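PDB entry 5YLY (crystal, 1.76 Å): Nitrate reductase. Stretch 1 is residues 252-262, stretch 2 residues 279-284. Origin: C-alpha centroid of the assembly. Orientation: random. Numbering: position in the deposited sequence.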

# COMPACT_ATOMS: atom_id res chain seq x y z
N LEU A 252 5.81 -7.24 -15.61
CA LEU A 252 4.42 -7.62 -15.39
C LEU A 252 3.83 -8.64 -16.35
O LEU A 252 4.38 -8.88 -17.42
CB LEU A 252 3.56 -6.32 -15.44
CG LEU A 252 4.01 -5.15 -14.52
CD1 LEU A 252 3.22 -3.92 -14.81
CD2 LEU A 252 3.88 -5.54 -12.99
N PHE A 253 2.67 -9.20 -15.98
CA PHE A 253 1.94 -10.12 -16.87
C PHE A 253 1.20 -9.32 -17.95
O PHE A 253 0.69 -8.23 -17.66
CB PHE A 253 0.87 -10.90 -16.08
CG PHE A 253 1.36 -11.84 -15.00
CD1 PHE A 253 2.17 -12.93 -15.32
CD2 PHE A 253 0.96 -11.68 -13.68
CE1 PHE A 253 2.60 -13.81 -14.33
CE2 PHE A 253 1.36 -12.58 -12.69
CZ PHE A 253 2.18 -13.64 -13.02
N ARG A 254 1.08 -9.88 -19.16
CA ARG A 254 0.26 -9.27 -20.21
C ARG A 254 -1.18 -9.64 -19.86
O ARG A 254 -1.40 -10.60 -19.11
CB ARG A 254 0.61 -9.85 -21.58
CG ARG A 254 1.97 -9.38 -22.10
CD ARG A 254 2.12 -9.54 -23.61
NE ARG A 254 1.41 -8.53 -24.40
CZ ARG A 254 1.86 -7.31 -24.68
NH1 ARG A 254 1.13 -6.48 -25.40
NH2 ARG A 254 3.04 -6.91 -24.23
N TYR A 255 -2.16 -8.89 -20.38
CA TYR A 255 -3.56 -9.25 -20.11
C TYR A 255 -3.97 -10.57 -20.80
O TYR A 255 -3.63 -10.83 -21.95
CB TYR A 255 -4.54 -8.12 -20.51
CG TYR A 255 -5.99 -8.55 -20.41
CD1 TYR A 255 -6.59 -8.75 -19.17
CD2 TYR A 255 -6.72 -8.89 -21.55
CE1 TYR A 255 -7.90 -9.23 -19.07
CE2 TYR A 255 -8.02 -9.37 -21.46
CZ TYR A 255 -8.62 -9.53 -20.22
OH TYR A 255 -9.90 -10.00 -20.12
N GLU A 256 -4.73 -11.37 -20.07
CA GLU A 256 -5.40 -12.61 -20.46
C GLU A 256 -6.61 -12.65 -19.53
O GLU A 256 -6.49 -12.14 -18.41
CB GLU A 256 -4.51 -13.84 -20.13
CG GLU A 256 -3.52 -14.24 -21.21
CD GLU A 256 -2.53 -15.29 -20.73
OE1 GLU A 256 -2.96 -16.30 -20.14
OE2 GLU A 256 -1.31 -15.09 -20.94
N PRO A 257 -7.74 -13.32 -19.87
CA PRO A 257 -8.85 -13.40 -18.90
C PRO A 257 -8.33 -14.02 -17.59
O PRO A 257 -7.59 -14.99 -17.62
CB PRO A 257 -9.87 -14.33 -19.60
CG PRO A 257 -9.57 -14.16 -21.07
CD PRO A 257 -8.07 -14.00 -21.14
N GLY A 258 -8.64 -13.38 -16.48
CA GLY A 258 -8.17 -13.86 -15.19
C GLY A 258 -7.01 -13.05 -14.64
O GLY A 258 -6.57 -13.31 -13.53
N THR A 259 -6.48 -12.09 -15.43
CA THR A 259 -5.36 -11.20 -15.06
C THR A 259 -5.88 -9.79 -14.90
O THR A 259 -6.56 -9.27 -15.80
CB THR A 259 -4.19 -11.24 -16.08
OG1 THR A 259 -3.80 -12.58 -16.30
CG2 THR A 259 -2.96 -10.44 -15.59
N ILE A 260 -5.57 -9.18 -13.76
CA ILE A 260 -5.92 -7.79 -13.48
C ILE A 260 -4.66 -7.05 -13.10
O ILE A 260 -3.64 -7.67 -12.79
CB ILE A 260 -7.06 -7.61 -12.41
CG1 ILE A 260 -6.61 -8.13 -11.00
CG2 ILE A 260 -8.38 -8.23 -12.90
CD1 ILE A 260 -7.55 -7.73 -9.85
N SER A 261 -4.72 -5.71 -13.12
CA SER A 261 -3.63 -4.86 -12.67
C SER A 261 -4.23 -3.90 -11.67
O SER A 261 -5.34 -3.41 -11.90
CB SER A 261 -3.00 -4.08 -13.83
OG SER A 261 -2.45 -4.94 -14.80
N VAL A 262 -3.56 -3.72 -10.52
CA VAL A 262 -4.00 -2.80 -9.48
C VAL A 262 -2.93 -1.75 -9.29
O VAL A 262 -1.74 -2.06 -9.42
CB VAL A 262 -4.49 -3.47 -8.17
CG1 VAL A 262 -5.76 -4.29 -8.41
CG2 VAL A 262 -3.39 -4.33 -7.53
N GLU A 279 -2.60 -0.34 -21.00
CA GLU A 279 -3.57 -0.36 -22.10
C GLU A 279 -2.94 -1.04 -23.34
O GLU A 279 -3.61 -1.83 -24.01
CB GLU A 279 -4.03 1.06 -22.43
CG GLU A 279 -5.50 1.15 -22.84
CD GLU A 279 -6.51 1.37 -21.72
OE1 GLU A 279 -7.70 1.59 -22.04
OE2 GLU A 279 -6.11 1.33 -20.53
N LYS A 280 -1.63 -0.79 -23.57
CA LYS A 280 -0.88 -1.41 -24.67
C LYS A 280 -0.67 -2.90 -24.40
O LYS A 280 -0.58 -3.67 -25.37
CB LYS A 280 0.45 -0.69 -24.87
CG LYS A 280 0.31 0.62 -25.63
CD LYS A 280 1.61 1.38 -25.66
CE LYS A 280 1.51 2.63 -26.50
NZ LYS A 280 2.76 3.44 -26.39
N MET A 281 -0.64 -3.32 -23.11
CA MET A 281 -0.48 -4.73 -22.72
C MET A 281 -1.80 -5.51 -22.67
O MET A 281 -1.82 -6.68 -22.26
CB MET A 281 0.30 -4.86 -21.42
CG MET A 281 1.76 -4.54 -21.58
SD MET A 281 2.60 -4.51 -19.98
CE MET A 281 2.84 -6.26 -19.71
N GLY A 282 -2.89 -4.85 -23.09
CA GLY A 282 -4.23 -5.44 -23.15
C GLY A 282 -5.20 -5.09 -22.03
O GLY A 282 -6.33 -5.57 -22.05
N PHE A 283 -4.76 -4.31 -21.04
CA PHE A 283 -5.63 -3.94 -19.93
C PHE A 283 -6.60 -2.81 -20.29
O PHE A 283 -6.42 -2.13 -21.30
CB PHE A 283 -4.81 -3.64 -18.65
CG PHE A 283 -4.05 -4.86 -18.18
CD1 PHE A 283 -4.66 -5.80 -17.35
CD2 PHE A 283 -2.73 -5.07 -18.57
CE1 PHE A 283 -3.96 -6.94 -16.93
CE2 PHE A 283 -2.03 -6.20 -18.14
CZ PHE A 283 -2.66 -7.13 -17.32
N GLU A 284 -7.65 -2.66 -19.48
CA GLU A 284 -8.72 -1.67 -19.67
C GLU A 284 -8.94 -0.90 -18.37
O GLU A 284 -9.32 -1.49 -17.36
CB GLU A 284 -9.99 -2.42 -20.09
CG GLU A 284 -11.07 -1.56 -20.73
CD GLU A 284 -12.36 -2.31 -21.04
OE1 GLU A 284 -12.35 -3.56 -21.00
OE2 GLU A 284 -13.38 -1.64 -21.29

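A recurring principle of protein packing is that a segment leaving a helix can be tied to a neighbouring loop by a single backbone hydrogen bond, with side chains packed around it. The contact between residues 252-262 and 279-284 of this nitrate reductase is a compact example. That bond is Tyr255 N to Met281 O, 2.9 Å long and nearly straight, with an angle of 168° at the hydrogen. It is the one hydrogen bond assigned between the stretches, and it falls where the backbones run close, the CA atoms of Tyr255 and Gly282 being 4.9 Å apart.

Gly282 makes this proximity possible. It ends the helix in a Schellman motif with positive phi (102°), a conformation in which a CB would be jammed against the carbonyl oxygen of the preceding residue. The contact adds a second constraint, since an ideal CB here would lie 2.9 Å from Tyr255 CB, a clash.

Beyond the glycine, Phe283 shows how a rotamer can convert a sideways CA-to-CB bond into a buried contact. With chi1 at -63° (m) and chi2 at -86°, its ring reaches into the other stretch and is sandwiched: Tyr255 CA lies over one face and Ser261 OG over the opposite one, the latter 3.3 Å from Phe283 CE1. Tyr255 CB sits 3.7 Å from the centroid of the Phe283 ring, only 5° off the normal, an almost ideal CH-pi approach. The ring's edge meets backbone carbonyls, with Phe253 O 3.4 Å from Phe283 CE2 and Thr259 O 3.7 Å from Phe283 CE1; such oxygens suit the slightly positive rim of an aromatic ring.

Tyr255 answers with a different geometry. Its CB points toward the other stretch, but the t rotamer (chi1 172°) leads the end of the side chain away. The CA-to-CB bond already places the methylene over the Phe283 face; the t rotamer sends the ring off beyond it, so that the tyrosine presents its edge in an offset edge-to-face pair, centroids 5.6 Å apart and planes at 71°.

Met281 also starts sideways and ends nearer. Its m, t, p conformation extends the chain and then turns the terminal methyl so that Met281 CE lies 3.6 Å from Phe253 O and 4.3 Å from Leu252 CB. Arg254 closes over the same residue from the exposed side. Its m, t, p chain brings the guanidinium nearer the other stretch, where Met281 CA lies over one face, 3.6 Å from Arg254 NH1, and Met281 CG is 3.8 Å from Arg254 NH2.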